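Methylenetetrahydrofolate--tRNA-(uracil-5-)-methyltransferase trmFO (Thermus thermophilus, PDB 3G5S) binds FAD and probably catalyses the folate-dependent methylation of uridine 54 in tRNAs to 5-methyluridine. Local coordinates at residues A[166-176]-A[186-194]; A[257-265]-A[271-279]. All coordinates share one frame; numbering follows the deposited sequence.

Contact 1 of 2, residues A[166-176]-A[186-194]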
# COMPACT_ATOMS: atom_id res chain seq x y z
N TYR A 166 14.69 9.82 -2.41
CA TYR A 166 15.28 11.09 -2.80
C TYR A 166 16.81 11.10 -2.70
O TYR A 166 17.49 11.59 -3.60
CB TYR A 166 14.70 12.23 -1.96
CG TYR A 166 15.21 13.59 -2.35
CD1 TYR A 166 14.67 14.29 -3.43
CD2 TYR A 166 16.25 14.19 -1.64
CE1 TYR A 166 15.14 15.54 -3.79
CE2 TYR A 166 16.72 15.44 -2.00
CZ TYR A 166 16.16 16.11 -3.07
OH TYR A 166 16.63 17.35 -3.43
N GLU A 167 17.33 10.57 -1.61
CA GLU A 167 18.77 10.60 -1.37
C GLU A 167 19.55 9.80 -2.41
O GLU A 167 20.77 9.95 -2.53
CB GLU A 167 19.10 10.10 0.04
CG GLU A 167 19.07 8.59 0.19
CD GLU A 167 19.63 8.13 1.52
OE1 GLU A 167 19.51 8.88 2.52
OE2 GLU A 167 20.20 7.02 1.58
N SER A 168 18.86 8.95 -3.17
CA SER A 168 19.52 8.12 -4.18
C SER A 168 19.59 8.80 -5.54
O SER A 168 20.18 8.25 -6.47
CB SER A 168 18.84 6.75 -4.30
OG SER A 168 17.60 6.83 -4.99
N ILE A 169 19.01 9.99 -5.65
CA ILE A 169 19.05 10.76 -6.89
C ILE A 169 20.35 11.57 -6.98
O ILE A 169 20.77 12.20 -6.00
CB ILE A 169 17.86 11.73 -6.98
CG1 ILE A 169 16.53 10.96 -6.87
CG2 ILE A 169 17.92 12.53 -8.27
CD1 ILE A 169 15.32 11.86 -6.71
N ASP A 170 20.97 11.55 -8.15
CA ASP A 170 22.13 12.39 -8.42
C ASP A 170 21.63 13.74 -8.90
O ASP A 170 21.29 13.92 -10.07
CB ASP A 170 23.02 11.73 -9.48
CG ASP A 170 24.18 12.61 -9.91
OD1 ASP A 170 24.38 13.70 -9.34
OD2 ASP A 170 24.90 12.19 -10.85
N LEU A 171 21.58 14.70 -7.97
CA LEU A 171 20.98 16.00 -8.24
C LEU A 171 21.77 16.83 -9.25
O LEU A 171 21.25 17.81 -9.79
CB LEU A 171 20.77 16.77 -6.95
CG LEU A 171 19.82 16.11 -5.94
CD1 LEU A 171 19.87 16.84 -4.61
CD2 LEU A 171 18.40 16.06 -6.48
N THR A 172 23.01 16.45 -9.53
CA THR A 172 23.80 17.20 -10.50
C THR A 172 23.29 16.98 -11.93
O THR A 172 23.73 17.66 -12.85
CB THR A 172 25.30 16.84 -10.45
OG1 THR A 172 25.50 15.52 -10.97
CG2 THR A 172 25.84 16.93 -9.02
N LYS A 173 22.36 16.04 -12.10
CA LYS A 173 21.82 15.74 -13.41
C LYS A 173 20.35 16.12 -13.52
O LYS A 173 19.66 15.72 -14.46
CB LYS A 173 22.04 14.27 -13.76
CG LYS A 173 23.51 13.92 -13.93
CD LYS A 173 23.72 12.43 -14.18
CE LYS A 173 25.21 12.10 -14.26
NZ LYS A 173 25.88 12.84 -15.37
N CYS A 174 19.87 16.89 -12.55
CA CYS A 174 18.48 17.35 -12.56
C CYS A 174 18.38 18.84 -12.31
O CYS A 174 19.33 19.47 -11.87
CB CYS A 174 17.67 16.66 -11.46
SG CYS A 174 18.00 14.94 -11.16
N PHE A 175 17.21 19.40 -12.58
CA PHE A 175 16.91 20.77 -12.18
C PHE A 175 15.48 20.87 -11.65
O PHE A 175 14.58 20.21 -12.16
CB PHE A 175 17.19 21.77 -13.31
CG PHE A 175 16.35 21.57 -14.55
CD1 PHE A 175 16.76 20.69 -15.55
CD2 PHE A 175 15.19 22.29 -14.74
CE1 PHE A 175 16.00 20.53 -16.70
CE2 PHE A 175 14.44 22.14 -15.88
CZ PHE A 175 14.84 21.25 -16.87
N ARG A 176 15.31 21.67 -10.59
CA ARG A 176 13.99 21.90 -10.01
C ARG A 176 13.29 23.00 -10.79
O ARG A 176 13.82 24.10 -10.93
CB ARG A 176 14.09 22.33 -8.54
CG ARG A 176 14.37 21.23 -7.52
CD ARG A 176 13.16 20.33 -7.24
NE ARG A 176 12.15 20.90 -6.34
CZ ARG A 176 12.09 20.70 -5.02
NH1 ARG A 176 13.00 19.93 -4.43
NH2 ARG A 176 11.13 21.25 -4.30
N TYR A 186 8.75 20.36 -9.24
CA TYR A 186 9.15 19.09 -9.83
C TYR A 186 10.66 19.02 -10.02
O TYR A 186 11.31 20.04 -10.24
CB TYR A 186 8.47 18.88 -11.19
CG TYR A 186 6.96 18.76 -11.12
CD1 TYR A 186 6.35 17.52 -11.02
CD2 TYR A 186 6.16 19.89 -11.14
CE1 TYR A 186 4.98 17.40 -10.96
CE2 TYR A 186 4.78 19.79 -11.07
CZ TYR A 186 4.19 18.54 -10.98
OH TYR A 186 2.83 18.43 -10.92
N LEU A 187 11.20 17.82 -9.91
CA LEU A 187 12.57 17.56 -10.33
C LEU A 187 12.53 17.10 -11.77
O LEU A 187 11.74 16.23 -12.13
CB LEU A 187 13.23 16.51 -9.45
CG LEU A 187 13.99 17.02 -8.23
CD1 LEU A 187 14.45 15.86 -7.36
CD2 LEU A 187 15.18 17.86 -8.67
N ASN A 188 13.38 17.68 -12.61
CA ASN A 188 13.39 17.37 -14.03
C ASN A 188 14.72 16.75 -14.41
O ASN A 188 15.77 17.31 -14.11
CB ASN A 188 13.15 18.64 -14.84
CG ASN A 188 11.85 19.31 -14.49
OD1 ASN A 188 10.79 18.89 -14.95
ND2 ASN A 188 11.90 20.33 -13.65
N CYS A 189 14.67 15.59 -15.05
CA CYS A 189 15.86 14.88 -15.51
C CYS A 189 15.94 15.00 -17.02
O CYS A 189 15.27 14.25 -17.73
CB CYS A 189 15.77 13.40 -15.13
SG CYS A 189 15.54 13.08 -13.37
N PRO A 190 16.72 15.97 -17.53
CA PRO A 190 16.78 16.15 -18.98
C PRO A 190 17.59 15.08 -19.69
O PRO A 190 18.57 14.54 -19.15
CB PRO A 190 17.43 17.52 -19.14
CG PRO A 190 18.25 17.71 -17.91
CD PRO A 190 17.51 16.99 -16.81
N MSE A 191 17.20 14.81 -20.93
CA MSE A 191 17.74 13.74 -21.74
C MSE A 191 18.04 14.28 -23.13
O MSE A 191 17.29 15.13 -23.64
CB MSE A 191 16.70 12.65 -21.86
CG MSE A 191 17.26 11.29 -22.02
SE MSE A 191 15.85 10.04 -21.72
CE MSE A 191 15.37 10.52 -19.96
N THR A 192 19.11 13.79 -23.75
CA THR A 192 19.38 14.11 -25.15
C THR A 192 18.54 13.19 -26.03
O THR A 192 17.95 12.21 -25.56
CB THR A 192 20.84 13.86 -25.51
OG1 THR A 192 21.14 12.47 -25.32
CG2 THR A 192 21.77 14.71 -24.64
N GLU A 193 18.52 13.49 -27.32
CA GLU A 193 17.84 12.64 -28.28
C GLU A 193 18.40 11.21 -28.27
O GLU A 193 17.64 10.25 -28.35
CB GLU A 193 17.94 13.25 -29.68
CG GLU A 193 17.07 12.57 -30.74
CD GLU A 193 17.10 13.32 -32.07
OE1 GLU A 193 17.88 14.28 -32.20
OE2 GLU A 193 16.35 12.93 -32.99
N GLU A 194 19.71 11.05 -28.17
CA GLU A 194 20.28 9.70 -28.13
C GLU A 194 19.89 8.94 -26.86
O GLU A 194 19.60 7.75 -26.91
CB GLU A 194 21.81 9.72 -28.29
CG GLU A 194 22.51 8.41 -27.90
CD GLU A 194 22.09 7.20 -28.74
OE1 GLU A 194 21.46 7.39 -29.80
OE2 GLU A 194 22.40 6.06 -28.33
O HOH W 1 20.44 15.25 -17.04

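Contact 2 of 2, residues A[257-265]-A[271-279]. With GSH (glutathione), chain C; EDO (1,2-ethanediol), chain G.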
# COMPACT_ATOMS: atom_id res chain seq x y z
N PHE A 257 15.61 18.27 -24.76
CA PHE A 257 14.98 17.42 -25.76
C PHE A 257 13.80 16.65 -25.15
O PHE A 257 12.70 16.62 -25.70
CB PHE A 257 15.97 16.44 -26.38
CG PHE A 257 15.35 15.54 -27.40
CD1 PHE A 257 15.19 15.95 -28.71
CD2 PHE A 257 14.86 14.30 -27.03
CE1 PHE A 257 14.60 15.13 -29.65
CE2 PHE A 257 14.26 13.47 -27.96
CZ PHE A 257 14.12 13.89 -29.27
N ALA A 258 14.04 16.03 -24.00
CA ALA A 258 13.01 15.30 -23.28
C ALA A 258 13.38 15.33 -21.81
O ALA A 258 14.53 15.61 -21.46
CB ALA A 258 12.94 13.87 -23.78
N VAL A 259 12.40 15.08 -20.94
CA VAL A 259 12.66 14.98 -19.51
C VAL A 259 11.87 13.84 -18.91
O VAL A 259 10.87 13.39 -19.46
CB VAL A 259 12.26 16.27 -18.75
CG1 VAL A 259 12.95 17.49 -19.33
CG2 VAL A 259 10.75 16.44 -18.74
N VAL A 260 12.35 13.36 -17.78
CA VAL A 260 11.52 12.62 -16.85
C VAL A 260 11.34 13.52 -15.64
O VAL A 260 12.31 14.04 -15.08
CB VAL A 260 12.15 11.28 -16.44
CG1 VAL A 260 11.35 10.62 -15.33
CG2 VAL A 260 12.27 10.36 -17.65
N GLN A 261 10.08 13.73 -15.24
CA GLN A 261 9.80 14.55 -14.07
C GLN A 261 9.57 13.67 -12.86
O GLN A 261 9.01 12.58 -12.98
CB GLN A 261 8.55 15.38 -14.30
CG GLN A 261 8.66 16.40 -15.38
CD GLN A 261 7.54 17.39 -15.31
OE1 GLN A 261 6.37 17.02 -15.41
NE2 GLN A 261 7.88 18.65 -15.10
N LEU A 262 9.97 14.17 -11.69
CA LEU A 262 9.67 13.51 -10.43
C LEU A 262 8.93 14.46 -9.52
O LEU A 262 9.19 15.66 -9.52
CB LEU A 262 10.93 13.00 -9.75
CG LEU A 262 11.63 11.85 -10.47
CD1 LEU A 262 12.63 12.38 -11.45
CD2 LEU A 262 12.29 10.91 -9.48
N ARG A 263 8.00 13.92 -8.75
CA ARG A 263 7.25 14.74 -7.81
C ARG A 263 7.30 14.15 -6.41
O ARG A 263 7.38 12.94 -6.23
CB ARG A 263 5.80 14.92 -8.25
CG ARG A 263 4.91 13.75 -7.98
CD ARG A 263 3.44 14.12 -8.18
NE ARG A 263 2.62 13.21 -7.39
CZ ARG A 263 1.30 13.27 -7.27
NH1 ARG A 263 0.59 14.20 -7.91
NH2 ARG A 263 0.70 12.38 -6.50
N GLN A 264 7.23 15.02 -5.42
CA GLN A 264 7.27 14.61 -4.03
C GLN A 264 5.95 13.95 -3.61
O GLN A 264 4.87 14.51 -3.84
CB GLN A 264 7.57 15.82 -3.15
CG GLN A 264 7.69 15.49 -1.68
CD GLN A 264 8.07 16.68 -0.83
OE1 GLN A 264 7.79 16.71 0.37
NE2 GLN A 264 8.72 17.67 -1.45
N GLU A 265 6.03 12.77 -3.00
CA GLU A 265 4.83 12.06 -2.56
C GLU A 265 4.60 12.14 -1.06
O GLU A 265 3.46 12.26 -0.62
CB GLU A 265 4.89 10.59 -2.98
CG GLU A 265 4.89 10.36 -4.47
CD GLU A 265 3.66 10.91 -5.18
OE1 GLU A 265 2.64 11.21 -4.53
OE2 GLU A 265 3.72 11.03 -6.42
N MSE A 271 10.39 10.42 -0.69
CA MSE A 271 9.80 9.56 -1.72
C MSE A 271 9.29 10.37 -2.90
O MSE A 271 8.38 11.19 -2.74
CB MSE A 271 8.66 8.74 -1.11
CG MSE A 271 9.13 7.85 0.02
SE MSE A 271 7.69 7.06 1.03
CE MSE A 271 7.04 5.94 -0.32
N TRP A 272 9.88 10.15 -4.07
CA TRP A 272 9.55 10.91 -5.27
C TRP A 272 9.14 9.96 -6.39
O TRP A 272 9.86 9.01 -6.71
CB TRP A 272 10.73 11.78 -5.70
CG TRP A 272 10.98 12.92 -4.76
CD1 TRP A 272 11.29 12.84 -3.43
CD2 TRP A 272 10.88 14.32 -5.06
NE1 TRP A 272 11.40 14.10 -2.89
CE2 TRP A 272 11.16 15.03 -3.87
CE3 TRP A 272 10.60 15.04 -6.22
CZ2 TRP A 272 11.16 16.42 -3.82
CZ3 TRP A 272 10.60 16.42 -6.17
CH2 TRP A 272 10.88 17.10 -4.97
N SER A 273 7.98 10.22 -6.99
CA SER A 273 7.50 9.36 -8.07
C SER A 273 7.87 9.92 -9.43
O SER A 273 8.02 11.12 -9.61
CB SER A 273 5.98 9.17 -7.99
OG SER A 273 5.31 10.37 -8.33
N LEU A 274 8.00 9.02 -10.40
CA LEU A 274 8.17 9.41 -11.79
C LEU A 274 6.81 9.77 -12.39
O LEU A 274 5.93 8.92 -12.49
CB LEU A 274 8.79 8.28 -12.60
CG LEU A 274 10.31 8.10 -12.49
CD1 LEU A 274 10.72 7.70 -11.08
CD2 LEU A 274 10.78 7.07 -13.49
N VAL A 275 6.66 11.03 -12.78
CA VAL A 275 5.36 11.54 -13.19
C VAL A 275 4.95 10.99 -14.55
O VAL A 275 5.68 11.10 -15.52
CB VAL A 275 5.37 13.09 -13.23
CG1 VAL A 275 4.04 13.62 -13.74
CG2 VAL A 275 5.69 13.65 -11.85
N GLY A 276 3.77 10.37 -14.61
CA GLY A 276 3.27 9.86 -15.87
C GLY A 276 3.89 8.54 -16.30
O GLY A 276 3.79 8.17 -17.47
N PHE A 277 4.50 7.83 -15.36
CA PHE A 277 5.17 6.56 -15.65
C PHE A 277 4.42 5.34 -15.12
O PHE A 277 5.01 4.35 -14.72
CB PHE A 277 6.64 6.59 -15.21
CG PHE A 277 7.54 7.13 -16.28
CD1 PHE A 277 7.59 8.49 -16.54
CD2 PHE A 277 8.28 6.28 -17.08
CE1 PHE A 277 8.40 8.99 -17.57
CE2 PHE A 277 9.08 6.77 -18.09
CZ PHE A 277 9.14 8.12 -18.34
N GLN A 278 3.09 5.42 -15.15
CA GLN A 278 2.27 4.25 -14.88
C GLN A 278 2.76 3.11 -15.76
O GLN A 278 3.06 3.30 -16.94
CB GLN A 278 0.79 4.55 -15.14
CG GLN A 278 0.45 4.87 -16.60
CD GLN A 278 0.74 6.31 -17.00
OE1 GLN A 278 1.06 7.15 -16.16
NE2 GLN A 278 0.61 6.60 -18.29
N THR A 279 2.84 1.91 -15.19
CA THR A 279 3.47 0.81 -15.89
C THR A 279 3.04 -0.54 -15.35
O THR A 279 2.69 -0.66 -14.17
CB THR A 279 5.01 0.91 -15.80
OG1 THR A 279 5.61 -0.16 -16.53
CG2 THR A 279 5.47 0.83 -14.35
N1 GSH C . -5.66 5.67 -9.69
CA1 GSH C . -6.21 6.97 -9.36
C1 GSH C . -7.46 7.31 -10.18
O11 GSH C . -8.00 6.33 -11.00
O12 GSH C . -8.10 8.26 -9.89
CB1 GSH C . -5.19 8.10 -9.38
CG1 GSH C . -4.85 8.74 -10.72
CD1 GSH C . -4.07 7.92 -11.74
OE1 GSH C . -3.89 6.75 -11.62
N2 GSH C . -3.52 8.63 -12.86
CA2 GSH C . -2.69 7.96 -13.81
C2 GSH C . -1.22 8.34 -13.66
O2 GSH C . -0.80 9.32 -14.17
CB2 GSH C . -3.23 8.27 -15.19
SG2 GSH C . -2.51 7.37 -16.58
N3 GSH C . -0.30 7.27 -13.29
CA3 GSH C . 1.12 7.53 -13.30
C3 GSH C . 1.62 8.37 -12.13
O31 GSH C . 2.52 9.14 -12.24
O32 GSH C . 0.80 8.39 -11.02
C1 EDO G . 3.26 15.69 -0.02
O1 EDO G . 2.72 14.88 1.04
C2 EDO G . 2.15 16.37 -0.81
O2 EDO G . 1.11 16.78 0.09
O HOH W 2 7.87 12.47 -16.50

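Contact 1 of 2, residues A[166-176]-A[186-194]
N188 lies over one face of the F175 ring. Its CB is 3.8 Å from the ring centroid, a CH-pi contact displaced toward the rim. The amide plane of N188 is turned 32° from the ring. P190 meets the same ring at its edge, with P190 CG in the ring plane and 3.8 Å from F175 CE1. F175 CG stands between its own backbone N and carbonyl carbon (chi1 62°), which brings the ring across to both partners. The backbone locks the same pair. F175 N donates to N188 O, and F175 O takes two donors in return. N188 N reaches F175 O at 2.8 Å, and N188 ND2 reaches F175 O at 3.1 Å from the opposite face of the carbonyl plane. N188 ND2 also bonds A177 O, and N188 OD1 accepts from Q261 NE2, so the buried amide is fixed in rotation. These bonds close a beta hairpin of strands 175-176 and 187-191, and strand 175-176 is an outermost strand of a six-stranded antiparallel sheet. F175 and N188 are its hydrogen-bonded pair, and R176 and L187 the non-hydrogen-bonded pair on the other face. R176 bends at chi2 and chi3, and its CD packs 3.5 Å from L187 CD2. The other branch of L187, CD1, enters an apolar cluster. L187 CD1 is 3.7 Å from Y166 CE1, and the two side chains cross at about a right angle. I169 meets L187 tip to tip through CD1, and L171 comes across it through CD2. W272 packs against Y166, R176 and L187. C174 SG and C189 SG are 3.8 Å apart, in contact but not bonded as a disulfide. Beyond them, one water donates to both K173 O and P190 O.

Contact 2 of 2, residues A[257-265]-A[271-279]
S273 and R263 both grip one oxygen of E265, at very short range. S273 OG donates to the anti lone pair of E265 OE2 at 2.6 Å. R263 NE reaches E265 OE2, also at 2.6 Å, from above the carboxylate plane. R263 NH2 takes the syn lone pair of E265 OE1 at 3.0 Å, which makes a side-on salt bridge. R263 NH2 also bonds E388 O. Strands 258-264 and 271-274 form an antiparallel hairpin. R263 and S273 are its hydrogen-bonded pair, and E265 N adds a bond to M271 O. On the other face Q264 CB lies over the six-membered ring of W272, 3.8 Å from its centroid. L262 and L274 lie side by side there, pointing the same way. Past the strand, a type II turn from L274 to F277 presents G276 N to O31 of the bound glutathione at 2.9 Å. Cutting E265 back to an alanine is likely to leave the R263 guanidinium without this countercharge and the S273 hydroxyl without this acceptor. A bound magnesium ion lies about 4 Å from the side chain of E265. Together with R263 and the S273 hydroxyl, it would probably keep the carboxylate ionised.

How the contacts relate
From the N terminus, the chain passes through strand 163-165 and then contact 1, which closes the loop 177-185. Residues 181-185 of that loop are not modelled. Helix 193-205 and further helices follow before contact 2 closes the short loop 266-270. The two contacts are in series and neither nest nor cross. They meet in one antiparallel sheet, where strand 187-191 runs beside strand 258-264. L187 O with L262 N and C189 N with V260 O are probable hydrogen bonds that join the two hairpins. Strand 163-165 lies beside strand 271-274, so the chain just before contact 1 flanks the far side of contact 2.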